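Local coordinates for Alpha/beta hydrolase fold-3 domain-containing protein (Enterococcus faecalis, PDB 2QRU) that has the alpha/beta hydrolase fold and is probably a hydrolase, although its substrate is not known, at residues E48-L53 / T262-L267. Residues are numbered along the deposited sequence; the frame is centred on the assembly and turned at random. Where two conformers were deposited one is given.
Sequences EELKEL and TLFEQL. With EDO (1,2-ethanediol), chain E.
While F264 meets E49 and L50 on one flank of helix 48-55 of this alpha/beta hydrolase fold, another flank carries a carboxylate oxygen, E48 OE2, gripped by two donors. K51 NZ lies 3.1 Å from E48 OE2, on its syn side and 31° out of the carboxylate plane. O2 of a 1,2-ethanediol, probably from the crystallisation liquor, donates to E48 OE2 at 2.9 Å. K51 NZ also forms a salt bridge to E52 OE2 in the conformer given, so the lysine probably shares its charge between two carboxylates one turn apart. The contact illustrates how such a fold sets two helices distant in sequence beside one another on its central sheet: segments 48-53 and 262-267 run nearly parallel, at 18°, their axes 11.0 Å apart at closest approach. The phenyl ring of F264 bridges this wide spacing. Its CE2 stands 3.6 Å from L50 N, which lies at the ring edge near the ring plane, whereas E49 CB approaches the same carbon obliquely. Beyond CB, the E49 chain bends at chi2 (81°) and leads away from segment 262-267, and E49 OE2 forms a salt bridge with K256. Nearer the sheet, leucines meet across the helix pair. L50 and L267 cross at about a right angle, CD1 to CD2 at 3.9 Å, and both rest on F130 of strand 127-130; L267 also touches V128. L53, modelled in two conformers, reaches F264 and L267 in the one given, where its CD1 lies 3.6 Å from L267 CD2 and 3.5 Å from the carbonyl oxygen F264 O.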
loop_
_atom_site.group_PDB
_atom_site.type_symbol
_atom_site.label_atom_id
_atom_site.label_comp_id
_atom_site.label_asym_id
_atom_site.label_seq_id
_atom_site.Cartn_x
_atom_site.Cartn_y
_atom_site.Cartn_z
ATOM N N GLU A 48 9.839 -1.693 11.701
ATOM C CA GLU A 48 11.173 -1.164 11.939
ATOM C C GLU A 48 12.161 -1.754 10.912
ATOM O O GLU A 48 13.011 -1.034 10.348
ATOM C CB GLU A 48 11.617 -1.496 13.374
ATOM C CG GLU A 48 13.084 -1.191 13.666
ATOM C CD GLU A 48 13.434 0.293 13.576
ATOM O OE1 GLU A 48 12.532 1.140 13.760
ATOM O OE2 GLU A 48 14.634 0.608 13.350
ATOM N N GLU A 49 12.045 -3.055 10.661
ATOM C CA GLU A 49 13.012 -3.760 9.817
ATOM C C GLU A 49 12.913 -3.308 8.366
ATOM O O GLU A 49 13.947 -3.231 7.651
ATOM C CB GLU A 49 12.832 -5.274 9.888
ATOM C CG GLU A 49 13.159 -5.897 11.214
ATOM C CD GLU A 49 12.037 -5.779 12.232
ATOM O OE1 GLU A 49 10.982 -5.168 11.947
ATOM O OE2 GLU A 49 12.241 -6.280 13.350
ATOM N N LEU A 50 11.682 -3.030 7.919
ATOM C CA LEU A 50 11.490 -2.578 6.544
ATOM C C LEU A 50 11.964 -1.133 6.409
ATOM O O LEU A 50 12.648 -0.764 5.438
ATOM C CB LEU A 50 10.027 -2.736 6.116
ATOM C CG LEU A 50 9.678 -2.306 4.687
ATOM C CD1 LEU A 50 10.568 -3.030 3.629
ATOM C CD2 LEU A 50 8.189 -2.580 4.473
ATOM N N LYS A 51 11.622 -0.307 7.401
ATOM C CA LYS A 51 12.125 1.068 7.431
ATOM C C LYS A 51 13.672 1.065 7.330
ATOM O O LYS A 51 14.263 1.803 6.531
ATOM C CB LYS A 51 11.643 1.784 8.715
ATOM C CG LYS A 51 12.072 3.244 8.838
ATOM C CD LYS A 51 13.398 3.383 9.560
ATOM C CE LYS A 51 13.234 2.982 11.019
ATOM N NZ LYS A 51 14.444 3.253 11.824
ATOM N N GLU A 52 14.319 0.182 8.079
ATOM C CA GLU A 52 15.783 0.119 8.056
ATOM C C GLU A 52 16.341 -0.363 6.715
ATOM O O GLU A 52 17.369 0.148 6.237
ATOM C CB GLU A 52 16.285 -0.724 9.211
ATOM C CG GLU A 52 16.076 -0.031 10.560
ATOM C CD GLU A 52 17.069 1.085 10.811
ATOM O OE1 GLU A 52 18.251 0.777 11.057
ATOM O OE2 GLU A 52 16.664 2.264 10.777
ATOM N N LEU A 53 15.653 -1.310 6.075
ATOM C CA LEU A 53 16.104 -1.760 4.771
ATOM C C LEU A 53 16.185 -0.559 3.811
ATOM O O LEU A 53 17.094 -0.457 2.979
ATOM C CB LEU A 53 15.154 -2.849 4.280
ATOM C CG LEU A 53 15.430 -3.515 2.964
ATOM C CD1 LEU A 53 14.860 -4.929 2.987
ATOM C CD2 LEU A 53 14.772 -2.717 1.901
ATOM N N THR A 262 14.681 -14.111 5.318
ATOM C CA THR A 262 15.273 -14.425 4.015
ATOM C C THR A 262 14.773 -13.501 2.890
ATOM O O THR A 262 15.552 -12.987 2.084
ATOM C CB THR A 262 15.051 -15.892 3.633
ATOM O OG1 THR A 262 15.725 -16.720 4.586
ATOM C CG2 THR A 262 15.659 -16.182 2.253
ATOM N N LEU A 263 13.473 -13.283 2.863
ATOM C CA LEU A 263 12.892 -12.372 1.903
ATOM C C LEU A 263 13.502 -10.960 2.051
ATOM O O LEU A 263 13.821 -10.314 1.039
ATOM C CB LEU A 263 11.388 -12.346 2.110
ATOM C CG LEU A 263 10.653 -11.382 1.200
ATOM C CD1 LEU A 263 10.678 -11.876 -0.269
ATOM C CD2 LEU A 263 9.288 -11.322 1.779
ATOM N N PHE A 264 13.699 -10.490 3.288
ATOM C CA PHE A 264 14.313 -9.153 3.454
ATOM C C PHE A 264 15.752 -9.098 2.915
ATOM O O PHE A 264 16.168 -8.070 2.331
ATOM C CB PHE A 264 14.266 -8.714 4.906
ATOM C CG PHE A 264 12.982 -8.045 5.277
ATOM C CD1 PHE A 264 11.761 -8.465 4.737
ATOM C CD2 PHE A 264 12.989 -6.965 6.128
ATOM C CE1 PHE A 264 10.572 -7.840 5.093
ATOM C CE2 PHE A 264 11.784 -6.323 6.475
ATOM C CZ PHE A 264 10.592 -6.791 5.978
ATOM N N GLU A 265 16.482 -10.197 3.034
ATOM C CA GLU A 265 17.833 -10.277 2.440
ATOM C C GLU A 265 17.735 -10.125 0.914
ATOM O O GLU A 265 18.549 -9.432 0.307
ATOM C CB GLU A 265 18.530 -11.595 2.788
ATOM C CG GLU A 265 18.787 -11.745 4.255
ATOM C CD GLU A 265 19.306 -13.127 4.619
ATOM O OE1 GLU A 265 19.352 -14.024 3.734
ATOM O OE2 GLU A 265 19.656 -13.306 5.813
ATOM N N GLN A 266 16.743 -10.784 0.318
ATOM C CA GLN A 266 16.485 -10.700 -1.138
ATOM C C GLN A 266 16.148 -9.280 -1.564
ATOM O O GLN A 266 16.703 -8.761 -2.557
ATOM C CB GLN A 266 15.395 -11.679 -1.574
ATOM C CG GLN A 266 15.869 -13.140 -1.508
ATOM C CD GLN A 266 14.725 -14.149 -1.552
ATOM O OE1 GLN A 266 13.551 -13.813 -1.399
ATOM N NE2 GLN A 266 15.087 -15.418 -1.708
ATOM N N LEU A 267 15.273 -8.652 -0.791
ATOM C CA LEU A 267 14.873 -7.258 -1.043
ATOM C C LEU A 267 16.088 -6.341 -0.894
ATOM O O LEU A 267 16.285 -5.438 -1.717
ATOM C CB LEU A 267 13.731 -6.837 -0.115
ATOM C CG LEU A 267 13.297 -5.376 -0.263
ATOM C CD1 LEU A 267 12.963 -4.940 -1.703
ATOM C CD2 LEU A 267 12.120 -5.026 0.668
HETATM C C1 EDO E . 17.086 -3.513 11.669
HETATM O O1 EDO E . 16.612 -4.659 10.953
HETATM C C2 EDO E . 16.013 -2.995 12.621
HETATM O O2 EDO E . 16.421 -1.714 13.139
#